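Local coordinates for protein tyrocidine synthase 3 (Brevibacillus parabrevis, PDB 4MRT) that probably carries the growing peptide of tyrocidine synthesis on a phosphopantetheine arm, through the peptidyl carrier protein domain of a multi-enzyme synthase, at residues K65-Q70 with K74-Y79. The protein carries 1 engineered substitution. Numbering follows the deposited sequence.
Sequences KVLFAQ and KALAQY. With COA (coenzyme A), chain D.
Two consecutive helices of the peptidyl carrier protein bundle, the short helix 64-69 and helix 73-81, meet here through V66, L67 and Q70 on one and A75, L76 and Y79 on the other. V66 CG1 lies over one face of the Y79 ring, offset toward the rim (4.1 Å from the centroid, 17° off the normal), a CH-pi contact; V66 CG2 sits beyond the rim, 3.9 Å from Y79 CE2. With CG of Y79 anti to its own N (chi1 -172°), the ring extends from helix 73-81 toward V66, which brings one face under CG1. Deeper in, L67 CD1 reaches L76 CD1 at 3.7 Å; L67 also packs on A47 and V50 of helix 44-58, so this pair joins three helices. At the turn, where Q70 leaves helical geometry, Q70 CG presses on A75 CB at 3.6 Å, and Q70 O sits 3.6 Å from L76 CD1. No hydrogen bond crosses between the segments.

The other side of helix 64-69 serves the ligand. The F68 side chain leaves its backbone away from segment 74-79, and coenzyme A C6P lies over one face of its ring, offset toward the rim, 3.3 Å from F68 CG; A69 CB approaches coenzyme A C2P at 4.0 Å. A serine in place of F68 would probably leave the pantetheine methylene without its aromatic face and F38 without its stacking partner. The pairing of these segments thus depends on the fit of their side chains, and F68 and A69 likewise meet the arm by van der Waals contact, so one short helix serves both without sharing side chains between them.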
# COMPACT_ATOMS: atom_id res chain seq x y z
N LYS A 65 -11.31 6.11 -4.98
CA LYS A 65 -12.12 4.91 -4.82
C LYS A 65 -12.63 4.40 -6.17
O LYS A 65 -12.77 3.21 -6.37
CB LYS A 65 -13.29 5.15 -3.84
CG LYS A 65 -14.47 5.93 -4.41
CD LYS A 65 -15.34 6.57 -3.33
CE LYS A 65 -15.83 5.55 -2.32
NZ LYS A 65 -17.04 6.02 -1.57
N VAL A 66 -12.89 5.32 -7.11
CA VAL A 66 -13.27 4.94 -8.47
C VAL A 66 -12.15 4.23 -9.22
O VAL A 66 -12.38 3.20 -9.87
CB VAL A 66 -13.76 6.17 -9.25
CG1 VAL A 66 -13.91 5.84 -10.74
CG2 VAL A 66 -15.08 6.65 -8.66
N LEU A 67 -10.93 4.75 -9.13
CA LEU A 67 -9.78 4.09 -9.76
C LEU A 67 -9.57 2.69 -9.20
O LEU A 67 -9.32 1.73 -9.93
CB LEU A 67 -8.54 4.97 -9.60
CG LEU A 67 -7.22 4.49 -10.19
CD1 LEU A 67 -7.36 3.81 -11.54
CD2 LEU A 67 -6.29 5.69 -10.29
N PHE A 68 -9.70 2.54 -7.88
CA PHE A 68 -9.54 1.22 -7.25
C PHE A 68 -10.66 0.24 -7.59
O PHE A 68 -10.43 -0.96 -7.70
CB PHE A 68 -9.44 1.40 -5.74
CG PHE A 68 -8.07 1.73 -5.28
CD1 PHE A 68 -7.16 0.71 -5.00
CD2 PHE A 68 -7.67 3.04 -5.15
CE1 PHE A 68 -5.89 1.01 -4.58
CE2 PHE A 68 -6.38 3.34 -4.73
CZ PHE A 68 -5.50 2.33 -4.45
N ALA A 69 -11.88 0.77 -7.73
CA ALA A 69 -13.06 -0.04 -7.99
C ALA A 69 -13.09 -0.62 -9.41
O ALA A 69 -13.54 -1.74 -9.60
CB ALA A 69 -14.30 0.81 -7.76
N GLN A 70 -12.61 0.15 -10.39
CA GLN A 70 -12.62 -0.22 -11.79
C GLN A 70 -11.29 0.26 -12.45
O GLN A 70 -11.26 1.24 -13.17
CB GLN A 70 -13.87 0.37 -12.47
CG GLN A 70 -13.93 1.89 -12.48
CD GLN A 70 -15.32 2.46 -12.71
OE1 GLN A 70 -16.32 1.90 -12.26
NE2 GLN A 70 -15.39 3.62 -13.37
N LYS A 74 -10.39 1.63 -19.89
CA LYS A 74 -11.71 1.68 -20.50
C LYS A 74 -12.71 2.28 -19.51
O LYS A 74 -13.41 3.27 -19.83
CB LYS A 74 -12.16 0.29 -20.91
CG LYS A 74 -13.43 0.30 -21.75
CD LYS A 74 -13.93 -1.09 -22.06
CE LYS A 74 -15.28 -0.96 -22.73
NZ LYS A 74 -15.78 -2.28 -23.13
N ALA A 75 -12.74 1.71 -18.30
CA ALA A 75 -13.64 2.22 -17.26
C ALA A 75 -13.35 3.67 -16.94
O ALA A 75 -14.27 4.49 -16.87
CB ALA A 75 -13.56 1.37 -16.01
N LEU A 76 -12.06 3.99 -16.76
CA LEU A 76 -11.67 5.34 -16.40
C LEU A 76 -11.98 6.38 -17.46
O LEU A 76 -12.35 7.49 -17.13
CB LEU A 76 -10.18 5.42 -16.06
CG LEU A 76 -9.91 5.83 -14.62
CD1 LEU A 76 -10.28 4.68 -13.69
CD2 LEU A 76 -8.45 6.24 -14.46
N ALA A 77 -11.72 6.02 -18.72
CA ALA A 77 -12.10 6.83 -19.88
C ALA A 77 -13.60 7.13 -19.84
O ALA A 77 -14.01 8.29 -20.00
CB ALA A 77 -11.73 6.13 -21.18
N GLN A 78 -14.41 6.09 -19.62
CA GLN A 78 -15.87 6.24 -19.52
C GLN A 78 -16.22 7.30 -18.51
O GLN A 78 -16.87 8.27 -18.84
CB GLN A 78 -16.53 4.91 -19.13
N TYR A 79 -15.74 7.10 -17.27
CA TYR A 79 -15.94 8.04 -16.16
C TYR A 79 -15.49 9.46 -16.51
O TYR A 79 -16.20 10.42 -16.26
CB TYR A 79 -15.17 7.55 -14.92
CG TYR A 79 -15.44 8.33 -13.66
CD1 TYR A 79 -14.68 9.45 -13.32
CD2 TYR A 79 -16.46 7.93 -12.78
CE1 TYR A 79 -14.93 10.17 -12.14
CE2 TYR A 79 -16.72 8.64 -11.61
CZ TYR A 79 -15.96 9.75 -11.29
OH TYR A 79 -16.24 10.44 -10.13
N1A COA D . -7.04 -1.52 4.17
C2A COA D . -5.93 -2.03 4.73
N3A COA D . -5.06 -2.81 4.08
C4A COA D . -5.30 -3.15 2.79
C5A COA D . -6.50 -2.66 2.11
C6A COA D . -7.39 -1.79 2.89
N6A COA D . -8.51 -1.30 2.32
N7A COA D . -6.48 -3.14 0.86
C8A COA D . -5.38 -3.90 0.74
N9A COA D . -4.68 -3.92 1.90
C1B COA D . -3.39 -4.60 2.16
C2B COA D . -3.24 -5.91 1.42
O2B COA D . -2.65 -6.87 2.32
C3B COA D . -2.24 -5.56 0.33
O3B COA D . -1.42 -6.65 -0.06
P3B COA D . -1.57 -7.42 -1.48
O7A COA D . -0.21 -7.98 -1.78
O8A COA D . -2.57 -8.51 -1.25
O9A COA D . -2.05 -6.37 -2.43
C4B COA D . -1.38 -4.55 1.05
O4B COA D . -2.31 -3.74 1.73
C5B COA D . -0.50 -3.69 0.18
O5B COA D . -0.09 -2.56 0.94
P1A COA D . 0.82 -1.46 0.21
O1A COA D . 2.04 -2.14 -0.34
O2A COA D . 1.03 -0.34 1.20
O3A COA D . -0.10 -1.06 -1.03
P2A COA D . -0.34 0.46 -1.51
O4A COA D . 0.68 1.44 -0.96
O5A COA D . -0.51 0.41 -3.03
O6A COA D . -1.82 0.87 -0.95
CBP COA D . -3.83 0.86 0.47
CCP COA D . -2.62 0.08 -0.08
CDP COA D . -3.85 2.38 0.50
CEP COA D . -4.88 0.08 1.22
CAP COA D . -4.63 0.84 -0.91
OAP COA D . -4.70 -0.47 -1.51
C9P COA D . -6.09 1.33 -0.88
O9P COA D . -6.38 2.51 -0.73
N8P COA D . -7.06 0.42 -1.03
C7P COA D . -8.48 0.76 -0.92
C6P COA D . -9.11 1.11 -2.26
C5P COA D . -10.61 1.33 -2.11
O5P COA D . -10.97 2.35 -1.56
N4P COA D . -11.46 0.40 -2.61
C3P COA D . -12.93 0.50 -2.50
C2P COA D . -13.67 0.62 -3.84
S1P COA D . -15.45 0.98 -3.60